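Putative acetyltransferase Sthe_0691 (Sphaerobacter thermophilus, PDB 3SHP) is a putative acetyltransferase that probably transfers an acetyl group from acetyl-CoA to an acceptor not yet identified. Local coordinates at residues Q5-T10 with V110-D115; R34-A39 with A57-L62. All coordinates share one frame; numbering follows the deposited sequence.

Contact 1. Residues Q5-T10 with V110-D115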
ATOM      1  N   GLN A   5      29.680 -23.160  -9.083  1.00 60.38           N
ATOM      2  CA  GLN A   5      29.096 -24.248  -9.881  1.00 59.26           C
ATOM      3  C   GLN A   5      29.539 -25.667  -9.450  1.00 57.04           C
ATOM      4  O   GLN A   5      28.869 -26.650  -9.771  1.00 57.06           O
ATOM      5  CB  GLN A   5      29.381 -24.019 -11.386  1.00 60.40           C
ATOM      6  CG  GLN A   5      30.861 -24.111 -11.843  1.00 63.71           C
ATOM      7  CD  GLN A   5      31.765 -23.010 -11.267  1.00 67.44           C
ATOM      8  OE1 GLN A   5      31.418 -21.813 -11.275  1.00 68.95           O
ATOM      9  NE2 GLN A   5      32.939 -23.419 -10.766  1.00 68.89           N
ATOM     10  N   ALA A   6      30.661 -25.776  -8.729  1.00 54.00           N
ATOM     11  CA  ALA A   6      31.171 -27.094  -8.307  1.00 50.64           C
ATOM     12  C   ALA A   6      30.643 -27.552  -6.936  1.00 47.44           C
ATOM     13  O   ALA A   6      30.831 -28.704  -6.559  1.00 47.39           O
ATOM     14  CB  ALA A   6      32.737 -27.147  -8.360  1.00 50.66           C
ATOM     15  N   VAL A   7      29.965 -26.662  -6.218  1.00 43.15           N
ATOM     16  CA  VAL A   7      29.516 -26.949  -4.870  1.00 39.42           C
ATOM     17  C   VAL A   7      28.545 -28.135  -4.845  1.00 37.37           C
ATOM     18  O   VAL A   7      27.545 -28.143  -5.557  1.00 36.47           O
ATOM     19  CB  VAL A   7      28.847 -25.734  -4.233  1.00 39.19           C
ATOM     20  CG1 VAL A   7      28.441 -26.047  -2.805  1.00 37.98           C
ATOM     21  CG2 VAL A   7      29.792 -24.542  -4.257  1.00 39.14           C
ATOM     22  N   TYR A   8      28.872 -29.140  -4.042  1.00 35.05           N
ATOM     23  CA  TYR A   8      27.970 -30.260  -3.805  1.00 33.56           C
ATOM     24  C   TYR A   8      28.168 -30.736  -2.371  1.00 31.67           C
ATOM     25  O   TYR A   8      29.175 -31.372  -2.056  1.00 31.14           O
ATOM     26  CB  TYR A   8      28.195 -31.407  -4.803  1.00 33.89           C
ATOM     27  CG  TYR A   8      27.240 -32.555  -4.559  1.00 36.97           C
ATOM     28  CD1 TYR A   8      25.872 -32.441  -4.879  1.00 39.50           C
ATOM     29  CD2 TYR A   8      27.680 -33.738  -3.970  1.00 39.29           C
ATOM     30  CE1 TYR A   8      24.973 -33.490  -4.617  1.00 41.03           C
ATOM     31  CE2 TYR A   8      26.794 -34.794  -3.717  1.00 42.02           C
ATOM     32  CZ  TYR A   8      25.449 -34.666  -4.032  1.00 43.24           C
ATOM     33  OH  TYR A   8      24.588 -35.725  -3.772  1.00 45.54           O
ATOM     34  N   LEU A   9      27.202 -30.417  -1.518  1.00 29.21           N
ATOM     35  CA  LEU A   9      27.314 -30.621  -0.091  1.00 27.89           C
ATOM     36  C   LEU A   9      26.082 -31.407   0.280  1.00 28.73           C
ATOM     37  O   LEU A   9      24.958 -30.868   0.278  1.00 28.60           O
ATOM     38  CB  LEU A   9      27.315 -29.284   0.662  1.00 26.82           C
ATOM     39  CG  LEU A   9      28.236 -28.159   0.167  1.00 25.14           C
ATOM     40  CD1 LEU A   9      28.050 -26.933   1.012  1.00 24.56           C
ATOM     41  CD2 LEU A   9      29.709 -28.550   0.173  1.00 24.27           C
ATOM     42  N   THR A  10      26.269 -32.684   0.587  1.00 28.72           N
ATOM     43  CA  THR A  10      25.109 -33.528   0.842  1.00 29.74           C
ATOM     44  C   THR A  10      25.124 -34.166   2.220  1.00 29.44           C
ATOM     45  O   THR A  10      26.181 -34.542   2.740  1.00 29.58           O
ATOM     46  CB  THR A  10      24.938 -34.608  -0.225  1.00 29.84           C
ATOM     47  OG1 THR A  10      23.739 -35.333   0.056  1.00 32.32           O
ATOM     48  CG2 THR A  10      26.129 -35.548  -0.258  1.00 29.35           C
ATOM     49  N   VAL A 110      28.580 -24.864   6.803  1.00 31.98           N
ATOM     50  CA  VAL A 110      29.649 -24.295   7.651  1.00 34.26           C
ATOM     51  C   VAL A 110      31.045 -24.898   7.409  1.00 35.10           C
ATOM     52  O   VAL A 110      32.013 -24.156   7.168  1.00 35.30           O
ATOM     53  CB  VAL A 110      29.267 -24.271   9.170  1.00 34.85           C
ATOM     54  CG1 VAL A 110      30.482 -23.831  10.050  1.00 36.04           C
ATOM     55  CG2 VAL A 110      28.118 -23.324   9.396  1.00 34.41           C
ATOM     56  N   PRO A 111      31.167 -26.239   7.425  1.00 35.96           N
ATOM     57  CA  PRO A 111      32.520 -26.756   7.206  1.00 36.49           C
ATOM     58  C   PRO A 111      33.069 -26.368   5.827  1.00 36.88           C
ATOM     59  O   PRO A 111      34.289 -26.129   5.700  1.00 37.35           O
ATOM     60  CB  PRO A 111      32.349 -28.281   7.290  1.00 36.80           C
ATOM     61  CG  PRO A 111      31.028 -28.498   7.970  1.00 36.70           C
ATOM     62  CD  PRO A 111      30.177 -27.323   7.561  1.00 35.92           C
ATOM     63  N   TRP A 112      32.192 -26.323   4.817  1.00 36.44           N
ATOM     64  CA  TRP A 112      32.562 -25.854   3.479  1.00 36.69           C
ATOM     65  C   TRP A 112      33.080 -24.400   3.534  1.00 37.83           C
ATOM     66  O   TRP A 112      34.098 -24.071   2.909  1.00 38.07           O
ATOM     67  CB  TRP A 112      31.397 -25.995   2.484  1.00 35.59           C
ATOM     68  CG  TRP A 112      31.631 -25.273   1.189  1.00 34.60           C
ATOM     69  CD1 TRP A 112      32.540 -25.600   0.222  1.00 35.01           C
ATOM     70  CD2 TRP A 112      30.959 -24.091   0.717  1.00 33.47           C
ATOM     71  NE1 TRP A 112      32.482 -24.698  -0.813  1.00 34.09           N
ATOM     72  CE2 TRP A 112      31.521 -23.762  -0.539  1.00 33.57           C
ATOM     73  CE3 TRP A 112      29.936 -23.280   1.230  1.00 32.52           C
ATOM     74  CZ2 TRP A 112      31.093 -22.654  -1.294  1.00 32.95           C
ATOM     75  CZ3 TRP A 112      29.518 -22.171   0.479  1.00 31.97           C
ATOM     76  CH2 TRP A 112      30.115 -21.864  -0.761  1.00 31.91           C
ATOM     77  N   LEU A 113      32.385 -23.553   4.288  1.00 38.65           N
ATOM     78  CA  LEU A 113      32.767 -22.151   4.441  1.00 40.47           C
ATOM     79  C   LEU A 113      34.138 -21.986   5.116  1.00 42.66           C
ATOM     80  O   LEU A 113      34.955 -21.170   4.671  1.00 43.05           O
ATOM     81  CB  LEU A 113      31.681 -21.352   5.197  1.00 39.53           C
ATOM     82  CG  LEU A 113      30.450 -20.867   4.408  1.00 38.11           C
ATOM     83  CD1 LEU A 113      29.511 -20.038   5.297  1.00 37.69           C
ATOM     84  CD2 LEU A 113      30.803 -20.058   3.158  1.00 33.85           C
ATOM     85  N   ARG A 114      34.391 -22.761   6.172  1.00 45.02           N
ATOM     86  CA  ARG A 114      35.683 -22.714   6.869  1.00 47.54           C
ATOM     87  C   ARG A 114      36.835 -23.207   6.002  1.00 48.56           C
ATOM     88  O   ARG A 114      37.900 -22.595   5.997  1.00 49.19           O
ATOM     89  CB  ARG A 114      35.664 -23.510   8.176  1.00 48.12           C
ATOM     90  CG  ARG A 114      34.701 -23.000   9.282  1.00 50.39           C
ATOM     91  CD  ARG A 114      34.992 -23.797  10.578  1.00 53.66           C
ATOM     92  NE  ARG A 114      34.087 -23.583  11.716  1.00 55.27           N
ATOM     93  CZ  ARG A 114      34.247 -22.654  12.663  1.00 55.82           C
ATOM     94  NH1 ARG A 114      33.393 -22.608  13.666  1.00 55.52           N
ATOM     95  NH2 ARG A 114      35.245 -21.771  12.617  1.00 55.85           N
ATOM     96  N   ASP A 115      36.626 -24.299   5.268  1.00 49.54           N
ATOM     97  CA  ASP A 115      37.709 -24.921   4.492  1.00 50.72           C
ATOM     98  C   ASP A 115      38.006 -24.254   3.147  1.00 52.20           C
ATOM     99  O   ASP A 115      39.170 -24.033   2.799  1.00 52.29           O
ATOM    100  CB  ASP A 115      37.440 -26.407   4.222  1.00 50.16           C
ATOM    101  CG  ASP A 115      37.320 -27.241   5.489  1.00 48.94           C
ATOM    102  OD1 ASP A 115      37.790 -26.800   6.553  1.00 46.85           O
ATOM    103  OD2 ASP A 115      36.748 -28.352   5.408  1.00 46.62           O
TER
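Val7 turns both methyls to Trp112: CG2 comes closest, 3.7 Å from CZ2 and just outside the benzene rim, while CG1 stands over the face. With CG1 anti to the backbone N (chi1 -178°), CG2 is left beside that N, and this puts both methyls on the helix side of the chain. The backbone then passes Tyr8, whose ring meets Tyr15, and turns Leu9 back to the helix. Here the isobutyl fork is used: both of its methyls come to the root of the tryptophan side chain, CD1 at 3.8 Å from Trp112 CB, and CD2 just as near that carbon and 3.9 Å from Trp112 CG. Val7 and Leu9, two residues apart, thus lie on one side of the indole, Val7 over its outer, benzene end and Leu9 at the inner end next to the helix. With CG anti to the backbone N (chi1 168°), the indole of Trp112 leaves the helix toward the N-terminal residues and turns one face to them. Across the gap everything is carbon against carbon, and both aliphatic side chains cross the tryptophan at about a right angle. An alanine in place of Trp112 would probably leave Val7 and Leu9 without the surface they rest on and open a gap between the N-terminal strand and the helix. The contact lies near the surface, at the edge of the domain. Leu9 pairs through its backbone with Leu16 of strand 14-18, which brings the N-terminus to the sheet; helix 98-116 packs on that sheet through Trp112 on Ile78 and Leu113 on Phe80 of strand 72-80, and His117, just past the helix, meets the indole edge-to-face.

Contact 2. Residues R34-A39 with A57-L62. With SRT (S,R meso-tartaric acid), chain C.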
ATOM      1  N   ARG A  34      14.769 -10.476  -4.928  1.00 28.49           N
ATOM      2  CA  ARG A  34      15.355  -9.154  -4.834  1.00 27.71           C
ATOM      3  C   ARG A  34      16.404  -9.149  -3.729  1.00 27.56           C
ATOM      4  O   ARG A  34      16.336  -9.952  -2.788  1.00 25.73           O
ATOM      5  CB  ARG A  34      14.281  -8.089  -4.607  1.00 28.09           C
ATOM      6  CG  ARG A  34      13.125  -8.119  -5.631  1.00 26.23           C
ATOM      7  CD  ARG A  34      12.006  -7.177  -5.159  1.00 28.60           C
ATOM      8  NE  ARG A  34      11.529  -7.569  -3.824  1.00 29.18           N
ATOM      9  CZ  ARG A  34      10.633  -6.907  -3.103  1.00 28.43           C
ATOM     10  NH1 ARG A  34      10.091  -5.793  -3.568  1.00 29.44           N
ATOM     11  NH2 ARG A  34      10.291  -7.358  -1.902  1.00 25.99           N
ATOM     12  N   PHE A  35      17.408  -8.292  -3.888  1.00 27.62           N
ATOM     13  CA  PHE A  35      18.505  -8.276  -2.932  1.00 27.78           C
ATOM     14  C   PHE A  35      18.135  -7.560  -1.650  1.00 27.27           C
ATOM     15  O   PHE A  35      17.516  -6.497  -1.684  1.00 26.88           O
ATOM     16  CB  PHE A  35      19.778  -7.694  -3.543  1.00 28.02           C
ATOM     17  CG  PHE A  35      20.517  -8.684  -4.405  1.00 30.18           C
ATOM     18  CD1 PHE A  35      21.430  -9.582  -3.836  1.00 30.95           C
ATOM     19  CD2 PHE A  35      20.252  -8.761  -5.779  1.00 31.81           C
ATOM     20  CE1 PHE A  35      22.116 -10.530  -4.617  1.00 31.88           C
ATOM     21  CE2 PHE A  35      20.919  -9.710  -6.567  1.00 34.04           C
ATOM     22  CZ  PHE A  35      21.861 -10.599  -5.977  1.00 32.84           C
ATOM     23  N   PRO A  36      18.500  -8.159  -0.512  1.00 26.62           N
ATOM     24  CA  PRO A  36      18.414  -7.435   0.759  1.00 26.50           C
ATOM     25  C   PRO A  36      19.681  -6.576   0.911  1.00 26.86           C
ATOM     26  O   PRO A  36      20.573  -6.644   0.043  1.00 26.52           O
ATOM     27  CB  PRO A  36      18.391  -8.571   1.796  1.00 25.92           C
ATOM     28  CG  PRO A  36      19.264  -9.634   1.165  1.00 25.76           C
ATOM     29  CD  PRO A  36      19.093  -9.497  -0.359  1.00 25.68           C
ATOM     30  N   VAL A  37      19.783  -5.783   1.979  1.00 27.22           N
ATOM     31  CA  VAL A  37      21.016  -4.975   2.157  1.00 28.29           C
ATOM     32  C   VAL A  37      22.243  -5.831   2.479  1.00 27.51           C
ATOM     33  O   VAL A  37      23.356  -5.501   2.074  1.00 27.81           O
ATOM     34  CB  VAL A  37      20.873  -3.794   3.159  1.00 28.82           C
ATOM     35  CG1 VAL A  37      19.834  -2.794   2.640  1.00 30.45           C
ATOM     36  CG2 VAL A  37      20.481  -4.275   4.578  1.00 30.24           C
ATOM     37  N   ASN A  38      22.029  -6.937   3.180  1.00 25.90           N
ATOM     38  CA  ASN A  38      23.117  -7.850   3.504  1.00 25.02           C
ATOM     39  C   ASN A  38      22.496  -9.220   3.765  1.00 23.73           C
ATOM     40  O   ASN A  38      21.262  -9.349   3.719  1.00 23.43           O
ATOM     41  CB  ASN A  38      23.881  -7.336   4.738  1.00 25.00           C
ATOM     42  CG  ASN A  38      22.951  -7.013   5.885  1.00 26.19           C
ATOM     43  OD1 ASN A  38      22.090  -7.829   6.277  1.00 24.89           O
ATOM     44  ND2 ASN A  38      23.091  -5.809   6.417  1.00 29.01           N
ATOM     45  N   ALA A  39      23.326 -10.234   4.007  1.00 22.22           N
ATOM     46  CA  ALA A  39      22.834 -11.576   4.337  1.00 21.73           C
ATOM     47  C   ALA A  39      22.826 -11.851   5.844  1.00 21.92           C
ATOM     48  O   ALA A  39      22.336 -12.877   6.282  1.00 22.71           O
ATOM     49  CB  ALA A  39      23.651 -12.644   3.612  1.00 21.52           C
ATOM     50  N   ALA A  57      32.338  -7.137  -3.053  1.00 41.64           N
ATOM     51  CA  ALA A  57      31.428  -8.059  -2.387  1.00 39.61           C
ATOM     52  C   ALA A  57      30.928  -9.124  -3.379  1.00 38.83           C
ATOM     53  O   ALA A  57      30.726  -8.837  -4.574  1.00 39.05           O
ATOM     54  CB  ALA A  57      30.276  -7.297  -1.781  1.00 38.98           C
ATOM     55  N   ARG A  58      30.758 -10.353  -2.899  1.00 37.34           N
ATOM     56  CA  ARG A  58      30.274 -11.434  -3.753  1.00 36.86           C
ATOM     57  C   ARG A  58      29.091 -12.130  -3.073  1.00 35.49           C
ATOM     58  O   ARG A  58      29.217 -12.611  -1.956  1.00 35.32           O
ATOM     59  CB  ARG A  58      31.396 -12.433  -4.113  1.00 37.01           C
ATOM     60  CG  ARG A  58      32.516 -11.868  -5.051  1.00 40.62           C
ATOM     61  CD  ARG A  58      31.955 -11.433  -6.443  1.00 45.19           C
ATOM     62  NE  ARG A  58      32.967 -10.873  -7.350  1.00 49.49           N
ATOM     63  CZ  ARG A  58      33.142  -9.565  -7.603  1.00 52.17           C
ATOM     64  NH1 ARG A  58      32.382  -8.619  -7.021  1.00 52.08           N
ATOM     65  NH2 ARG A  58      34.094  -9.192  -8.452  1.00 53.60           N
ATOM     66  N   TRP A  59      27.952 -12.151  -3.757  1.00 33.95           N
ATOM     67  CA  TRP A  59      26.746 -12.781  -3.247  1.00 33.10           C
ATOM     68  C   TRP A  59      26.504 -14.101  -3.941  1.00 32.99           C
ATOM     69  O   TRP A  59      26.739 -14.251  -5.153  1.00 33.34           O
ATOM     70  CB  TRP A  59      25.524 -11.911  -3.479  1.00 32.44           C
ATOM     71  CG  TRP A  59      25.491 -10.623  -2.728  1.00 33.22           C
ATOM     72  CD1 TRP A  59      26.266  -9.503  -2.956  1.00 33.07           C
ATOM     73  CD2 TRP A  59      24.587 -10.277  -1.680  1.00 31.78           C
ATOM     74  NE1 TRP A  59      25.903  -8.498  -2.089  1.00 32.85           N
ATOM     75  CE2 TRP A  59      24.872  -8.945  -1.303  1.00 32.84           C
ATOM     76  CE3 TRP A  59      23.579 -10.965  -1.010  1.00 30.81           C
ATOM     77  CZ2 TRP A  59      24.175  -8.297  -0.287  1.00 32.49           C
ATOM     78  CZ3 TRP A  59      22.887 -10.322  -0.003  1.00 31.41           C
ATOM     79  CH2 TRP A  59      23.184  -9.000   0.345  1.00 32.05           C
ATOM     80  N   HIS A  60      26.015 -15.061  -3.177  1.00 32.11           N
ATOM     81  CA  HIS A  60      25.735 -16.375  -3.734  1.00 31.48           C
ATOM     82  C   HIS A  60      24.453 -16.917  -3.178  1.00 29.73           C
ATOM     83  O   HIS A  60      23.996 -16.501  -2.099  1.00 29.20           O
ATOM     84  CB  HIS A  60      26.907 -17.318  -3.471  1.00 31.98           C
ATOM     85  CG  HIS A  60      28.170 -16.872  -4.138  1.00 35.84           C
ATOM     86  ND1 HIS A  60      28.390 -17.026  -5.492  1.00 38.21           N
ATOM     87  CD2 HIS A  60      29.259 -16.217  -3.650  1.00 37.48           C
ATOM     88  CE1 HIS A  60      29.570 -16.509  -5.807  1.00 39.65           C
ATOM     89  NE2 HIS A  60      30.119 -16.014  -4.705  1.00 37.70           N
ATOM     90  N   LEU A  61      23.868 -17.827  -3.936  1.00 28.31           N
ATOM     91  CA  LEU A  61      22.670 -18.509  -3.516  1.00 27.07           C
ATOM     92  C   LEU A  61      22.829 -20.006  -3.683  1.00 25.99           C
ATOM     93  O   LEU A  61      23.150 -20.464  -4.778  1.00 26.16           O
ATOM     94  CB  LEU A  61      21.527 -18.064  -4.401  1.00 27.07           C
ATOM     95  CG  LEU A  61      20.716 -16.888  -3.936  1.00 27.64           C
ATOM     96  CD1 LEU A  61      19.689 -16.576  -5.059  1.00 29.07           C
ATOM     97  CD2 LEU A  61      20.042 -17.217  -2.617  1.00 26.47           C
ATOM     98  N   LEU A  62      22.589 -20.750  -2.604  1.00 24.20           N
ATOM     99  CA  LEU A  62      22.579 -22.184  -2.647  1.00 23.45           C
ATOM    100  C   LEU A  62      21.141 -22.663  -2.469  1.00 23.64           C
ATOM    101  O   LEU A  62      20.431 -22.180  -1.576  1.00 24.56           O
ATOM    102  CB  LEU A  62      23.462 -22.760  -1.537  1.00 23.23           C
ATOM    103  CG  LEU A  62      24.965 -22.422  -1.562  1.00 23.49           C
ATOM    104  CD1 LEU A  62      25.666 -23.076  -0.391  1.00 22.69           C
ATOM    105  CD2 LEU A  62      25.620 -22.868  -2.886  1.00 21.42           C
TER
HETATM  106  O1  SRT C 174      26.623  -9.419  -7.526  1.00 62.13           O
HETATM  107  O11 SRT C 174      27.651 -11.143  -6.686  1.00 60.33           O
HETATM  108  C1  SRT C 174      26.622 -10.630  -7.204  1.00 61.88           C
HETATM  109  C2  SRT C 174      25.344 -11.441  -7.444  1.00 61.85           C
HETATM  110  O2  SRT C 174      25.295 -12.649  -6.663  1.00 61.27           O
HETATM  111  C3  SRT C 174      25.139 -11.895  -8.893  1.00 62.09           C
HETATM  112  O3  SRT C 174      25.966 -11.150  -9.789  1.00 62.74           O
HETATM  113  C4  SRT C 174      23.678 -11.819  -9.297  1.00 61.68           C
HETATM  114  O4  SRT C 174      23.092 -10.705  -9.359  1.00 60.74           O
HETATM  115  O41 SRT C 174      23.085 -12.888  -9.578  1.00 61.05           O
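Ala39 and Trp59 mark the closest backbone approach, with CA atoms 8.6 Å apart, so the irregular 34-39 segment runs past the start of strand 58-66 without pairing with it and leaves room for one large side chain. The order of strands and helices is consistent with the GNAT acetyltransferase fold; in such enzymes the region between the first helix and this strand commonly helps shape the acceptor site. Trp59 fills the space. Its CG, anti to the carbonyl carbon (chi1 -66°), sends the indole out from the strand into the curve of the loop. Phe35 comes down on one face in a T-shaped (edge-to-face) stack, its plane at 81° to the indole and its centroid 5.2 Å from that of the five-membered ring. The leading edge is CD1 and CE1, with CD1 3.8 Å from Trp59 CE3. At the far end of the indole the loop backbone wraps the benzene rim: Asn38 CA is 3.4 Å from Trp59 CH2, and Val37 O lies near the ring plane at the edge by CZ2. The ring of Pro36 adds its CG and CD atoms against CZ3. The loop is also hydrogen-bonded to the sheet, Ala39 N to Glu79 OE1 on strand 72-80 and Asn38 O to Arg88 NH2 on strand 84-91. A meso-tartaric acid occupies the space beside Phe35 and the strand, and Asp97 of a neighbouring subunit is hydrogen-bonded to it through OD1. Phe35 CZ is 3.6 Å from O4 of the tartaric acid. The backbone of Trp59 holds the ligand at both polar atoms: the amide N gives a nearly straight bond (169°) to tartrate O11 at 3.1 Å, and the tartrate hydroxyl O2 donates to the carbonyl O of Trp59 at 2.6 Å.

How the contacts relate
Contact 1 lies on the outside of the domain and contact 2 beside the ligand pocket, their centres about 17 Å apart, and along the chain contact 2 is nested within the span that contact 1 closes. Leu62, on the strand that carries Trp59, joins them: its CD1 is 4.1 Å from Trp112 CZ3, and its CD2 is 4.3 Å from Val7 CG1. Both contacts reach the same sheet: helix 98-116 packs on it, and the tartrate is bound at the Trp59 backbone of strand 58-66. Trp59 holds that ligand directly, whereas the side chain of Trp112 stays about 12 Å from it, so contact 1 is structural packing apart from the pocket.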